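Local atomic coordinates of importin subunit beta-1 (Saccharomyces cerevisiae, PDB entry 5OWU), a protein that carries proteins into the nucleus as the importin beta subunit, working with importin alpha, which recognises the classical nuclear localization signal of the cargo. Residues W475-L480 with T525-Y530; Q411-I416 with G436-S441. One frame throughout, in Å; residues are numbered along the deposited sequence. Where two conformers were deposited one is given.

Contacts 1 and 2 follow one another along the HEAT-repeat solenoid, their centres about 17 Å apart. Contact 2 joins the two helices of HEAT 10, and contact 1 joins HEAT 11 to HEAT 12. Helix 425-442, which supplies 436-441 to contact 2, lies directly against helix 467-484, which supplies 475-480 to contact 1. That seam is close: Asn479 ND2 probably gives a hydrogen bond to Gly436 O at 2.9 Å, and Thr476 OG1 comes within 3.1 Å of Gly436 CA, an approach that glycine's lack of a side chain permits. Three helix interfaces thus run on in series, one within a repeat and two between repeats.

Contact 1 (W475-L480 with T525-Y530); sequences WTIINL and TTMVEY
Close van der Waals packing joins helices of two successive HEAT repeats here, helix 467-484 of HEAT 11 and helix 516-530 of HEAT 12: Ile478 meets the hydroxyl side of Thr526, and Ile477 meets Met527 as the apolar pair. The buried surface between the segments is small, 147 Å². The backbones are near each other, with Ile478 CA 6.2 Å from Thr526 CA, and a small beta-branched threonine suits so narrow a gap. The two side chains cross at about a right angle. Ile478 lays its branches against the threonine hydroxyl: Thr526 OG1 is 3.6 Å from Ile478 CG1 and 3.7 Å from Ile478 CG2, so it faces the fork of the isoleucine. With chi1 at -65°, Thr526 holds OG1 beside its own backbone N and anti to the carbonyl carbon, which places the oxygen against Ile478. Beside this pair, the flexible Met527 brings its sulfur SD to 4.2 Å from CG2 of Ile477. Leu499 of helix 496-507 meets both Ile477 and Met527, and Val481, one turn beyond Ile477, packs on Thr526 and Met527. Cutting Ile478 back to an alanine removes CG1, CG2 and CD1, and is likely to open a gap beside Thr526 OG1. Since the segments touch without a hydrogen bond between them, the fit rests on shape and closeness.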
# COMPACT_ATOMS: atom_id res chain seq x y z
N TRP A 475 -5.31 -21.33 -6.44
CA TRP A 475 -4.54 -20.21 -7.00
C TRP A 475 -3.95 -20.58 -8.35
O TRP A 475 -3.95 -19.77 -9.30
CB TRP A 475 -3.43 -19.82 -6.01
CG TRP A 475 -2.46 -18.74 -6.46
CD1 TRP A 475 -2.69 -17.40 -6.50
CD2 TRP A 475 -1.10 -18.93 -6.90
NE1 TRP A 475 -1.57 -16.74 -6.95
CE2 TRP A 475 -0.58 -17.65 -7.20
CE3 TRP A 475 -0.28 -20.05 -7.07
CZ2 TRP A 475 0.72 -17.46 -7.66
CZ3 TRP A 475 1.03 -19.86 -7.54
CH2 TRP A 475 1.51 -18.58 -7.83
N THR A 476 -3.42 -21.80 -8.45
CA THR A 476 -2.81 -22.27 -9.69
C THR A 476 -3.85 -22.38 -10.80
O THR A 476 -3.57 -22.03 -11.95
CB THR A 476 -2.13 -23.61 -9.44
OG1 THR A 476 -0.97 -23.39 -8.62
CG2 THR A 476 -1.72 -24.31 -10.74
N ILE A 477 -5.05 -22.86 -10.47
CA ILE A 477 -6.11 -22.95 -11.47
C ILE A 477 -6.48 -21.56 -11.97
O ILE A 477 -6.64 -21.33 -13.17
CB ILE A 477 -7.32 -23.71 -10.90
CG1 ILE A 477 -6.97 -25.19 -10.75
CG2 ILE A 477 -8.54 -23.54 -11.79
CD1 ILE A 477 -7.96 -25.98 -9.91
N ILE A 478 -6.60 -20.60 -11.05
CA ILE A 478 -6.85 -19.22 -11.46
C ILE A 478 -5.80 -18.79 -12.48
O ILE A 478 -6.13 -18.28 -13.56
CB ILE A 478 -6.89 -18.30 -10.23
CG1 ILE A 478 -8.18 -18.55 -9.44
CG2 ILE A 478 -6.82 -16.82 -10.65
CD1 ILE A 478 -8.19 -17.91 -8.06
N ASN A 479 -4.52 -19.01 -12.16
CA ASN A 479 -3.45 -18.61 -13.09
C ASN A 479 -3.60 -19.29 -14.44
O ASN A 479 -3.46 -18.64 -15.49
CB ASN A 479 -2.09 -18.94 -12.49
CG ASN A 479 -1.76 -18.09 -11.30
OD1 ASN A 479 -2.47 -17.13 -11.00
ND2 ASN A 479 -0.67 -18.41 -10.62
N LEU A 480 -3.87 -20.59 -14.45
CA LEU A 480 -4.03 -21.31 -15.70
C LEU A 480 -5.12 -20.70 -16.56
O LEU A 480 -4.92 -20.45 -17.75
CB LEU A 480 -4.34 -22.78 -15.44
CG LEU A 480 -3.17 -23.71 -15.14
CD1 LEU A 480 -3.71 -25.07 -14.71
CD2 LEU A 480 -2.26 -23.84 -16.35
N THR A 525 -15.09 -17.89 -9.10
CA THR A 525 -15.37 -16.59 -9.68
C THR A 525 -14.60 -16.41 -10.97
O THR A 525 -15.16 -16.03 -12.01
CB THR A 525 -15.05 -15.49 -8.66
OG1 THR A 525 -15.93 -15.62 -7.54
CG2 THR A 525 -15.23 -14.12 -9.27
N THR A 526 -13.31 -16.76 -10.95
CA THR A 526 -12.52 -16.73 -12.18
C THR A 526 -13.18 -17.60 -13.25
O THR A 526 -13.33 -17.16 -14.40
CB THR A 526 -11.09 -17.20 -11.89
OG1 THR A 526 -10.45 -16.27 -11.00
CG2 THR A 526 -10.27 -17.31 -13.16
N MET A 527 -13.60 -18.82 -12.88
CA MET A 527 -14.19 -19.68 -13.90
C MET A 527 -15.39 -19.00 -14.54
O MET A 527 -15.59 -19.07 -15.76
CB MET A 527 -14.62 -21.03 -13.31
CG MET A 527 -13.54 -21.80 -12.59
SD MET A 527 -12.07 -22.02 -13.59
CE MET A 527 -12.56 -23.34 -14.69
N VAL A 528 -16.18 -18.30 -13.72
CA VAL A 528 -17.35 -17.63 -14.25
C VAL A 528 -16.92 -16.53 -15.21
O VAL A 528 -17.41 -16.43 -16.34
CB VAL A 528 -18.21 -17.06 -13.11
CG1 VAL A 528 -19.33 -16.16 -13.67
CG2 VAL A 528 -18.80 -18.18 -12.30
N GLU A 529 -15.95 -15.73 -14.79
CA GLU A 529 -15.65 -14.51 -15.52
C GLU A 529 -15.00 -14.80 -16.86
O GLU A 529 -15.19 -14.03 -17.81
CB GLU A 529 -14.80 -13.60 -14.64
CG GLU A 529 -15.63 -13.06 -13.44
CD GLU A 529 -14.81 -12.29 -12.42
OE1 GLU A 529 -13.60 -12.56 -12.29
OE2 GLU A 529 -15.41 -11.43 -11.73
N TYR A 530 -14.31 -15.93 -16.99
CA TYR A 530 -13.70 -16.31 -18.25
C TYR A 530 -14.53 -17.32 -19.05
O TYR A 530 -14.09 -17.74 -20.12
CB TYR A 530 -12.30 -16.88 -18.01
CG TYR A 530 -11.29 -15.80 -17.68
CD1 TYR A 530 -11.08 -15.38 -16.37
CD2 TYR A 530 -10.55 -15.19 -18.68
CE1 TYR A 530 -10.16 -14.39 -16.07
CE2 TYR A 530 -9.63 -14.20 -18.39
CZ TYR A 530 -9.44 -13.81 -17.09
OH TYR A 530 -8.51 -12.83 -16.81

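Contact 2 (Q411-I416 with G436-S441); sequences QALPSI and GRIADS
Three aliphatic side chains, Leu413 and Ile416 from helix 402-418 and Ile438 from helix 425-442, make the apolar part of this contact. The two segments run antiparallel, as the paired helices of a HEAT-repeat hairpin do, here that of HEAT 10. Ile416 and Ile438 reach toward each other tip to tip, their CD1 methyls 3.9 Å apart. In each isoleucine CG1 sits beside the backbone N and the chain then runs on extended, with chi2 at 172° in Ile438, which carries CD1 out to the partner. Long side chains are needed, because Leu413 CA and Ile438 CA, the nearest pair, are still 9.3 Å apart. Leu413 adds a looser touch, its CD1 lying 4.5 Å from Ile438 CD1, so that the CD1 methyl of Ile438 meets a methyl from each of two residues three apart on the facing helix.

Within 411-416 the hydrogen bonding is local. Pro414 has no N-H to give, and the helix is kinked here, the N atoms of Pro414 and Ser415 making no bond to the preceding turn. Helical bonding resumes with Ile416 N to Ala412 O at 3.0 Å, and Ser415 OG joins it on Ala412 O at 2.7 Å. The hydroxyl approaches at a C=O...donor angle of 130°, tilted 21° from the carbonyl plane; serine is short enough to fold back on its own helix in this way.

Phe393 of helix 383-395, in the preceding HEAT 9, touches both Ile416 and Ile438. From helix 425-442, Ala439 packs on Leu480 and Asp440 on Asn479 of helix 467-484, in HEAT 11.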
# COMPACT_ATOMS: atom_id res chain seq x y z
N GLN A 411 11.71 -29.39 -19.52
CA GLN A 411 12.62 -30.38 -18.95
C GLN A 411 12.18 -30.82 -17.55
O GLN A 411 12.28 -32.00 -17.20
CB GLN A 411 14.04 -29.83 -18.92
CG GLN A 411 15.05 -30.66 -18.15
CD GLN A 411 16.46 -30.11 -18.26
OE1 GLN A 411 16.93 -29.37 -17.39
NE2 GLN A 411 17.14 -30.46 -19.35
N ALA A 412 11.70 -29.88 -16.73
CA ALA A 412 11.49 -30.14 -15.31
C ALA A 412 10.06 -30.54 -14.96
O ALA A 412 9.83 -31.02 -13.84
CB ALA A 412 11.86 -28.90 -14.49
N LEU A 413 9.11 -30.37 -15.87
CA LEU A 413 7.72 -30.56 -15.49
C LEU A 413 7.43 -31.98 -15.03
O LEU A 413 6.69 -32.13 -14.04
CB LEU A 413 6.81 -30.16 -16.67
CG LEU A 413 5.34 -29.81 -16.41
CD1 LEU A 413 5.11 -29.02 -15.13
CD2 LEU A 413 4.84 -29.03 -17.61
N PRO A 414 7.97 -33.03 -15.63
CA PRO A 414 7.73 -34.38 -15.07
C PRO A 414 8.13 -34.50 -13.61
O PRO A 414 7.33 -34.96 -12.79
CB PRO A 414 8.56 -35.29 -15.99
CG PRO A 414 8.61 -34.55 -17.29
CD PRO A 414 8.67 -33.09 -16.93
N SER A 415 9.35 -34.08 -13.25
CA SER A 415 9.78 -34.18 -11.85
C SER A 415 8.91 -33.32 -10.93
O SER A 415 8.63 -33.70 -9.78
CB SER A 415 11.24 -33.77 -11.74
OG SER A 415 11.44 -32.44 -12.18
N ILE A 416 8.47 -32.15 -11.41
CA ILE A 416 7.65 -31.27 -10.58
C ILE A 416 6.28 -31.89 -10.34
O ILE A 416 5.78 -31.91 -9.21
CB ILE A 416 7.54 -29.87 -11.21
CG1 ILE A 416 8.88 -29.15 -11.12
CG2 ILE A 416 6.46 -29.03 -10.52
CD1 ILE A 416 8.95 -27.85 -11.91
N GLY A 436 1.67 -23.15 -10.15
CA GLY A 436 1.01 -21.87 -10.38
C GLY A 436 1.94 -20.81 -10.96
O GLY A 436 1.52 -20.00 -11.78
N ARG A 437 3.20 -20.78 -10.51
CA ARG A 437 4.18 -19.84 -11.05
C ARG A 437 4.48 -20.12 -12.52
O ARG A 437 4.54 -19.19 -13.35
CB ARG A 437 5.47 -19.91 -10.22
CG ARG A 437 5.29 -19.47 -8.77
CD ARG A 437 5.31 -17.95 -8.66
NE ARG A 437 6.63 -17.45 -9.05
CZ ARG A 437 6.97 -16.17 -9.14
NH1 ARG A 437 6.08 -15.22 -8.85
NH2 ARG A 437 8.20 -15.85 -9.52
N ILE A 438 4.67 -21.39 -12.86
CA ILE A 438 4.87 -21.78 -14.25
C ILE A 438 3.67 -21.33 -15.07
O ILE A 438 3.81 -20.71 -16.13
CB ILE A 438 5.09 -23.30 -14.36
CG1 ILE A 438 6.38 -23.68 -13.62
CG2 ILE A 438 5.18 -23.73 -15.81
CD1 ILE A 438 6.61 -25.16 -13.49
N ALA A 439 2.47 -21.63 -14.58
CA ALA A 439 1.26 -21.25 -15.31
C ALA A 439 1.17 -19.74 -15.44
O ALA A 439 0.77 -19.23 -16.49
CB ALA A 439 0.02 -21.80 -14.61
N ASP A 440 1.55 -19.02 -14.40
CA ASP A 440 1.27 -17.60 -14.34
C ASP A 440 2.15 -16.82 -15.31
O ASP A 440 1.68 -15.88 -15.96
CB ASP A 440 1.46 -17.08 -12.92
CG ASP A 440 0.76 -15.76 -12.69
OD1 ASP A 440 -0.26 -15.51 -13.36
OD2 ASP A 440 1.23 -14.97 -11.84
N SER A 441 3.43 -17.19 -15.42
CA SER A 441 4.34 -16.40 -16.25
C SER A 441 4.56 -16.97 -17.65
O SER A 441 4.72 -16.19 -18.60
CB SER A 441 5.69 -16.26 -15.54
OG SER A 441 5.59 -15.37 -14.44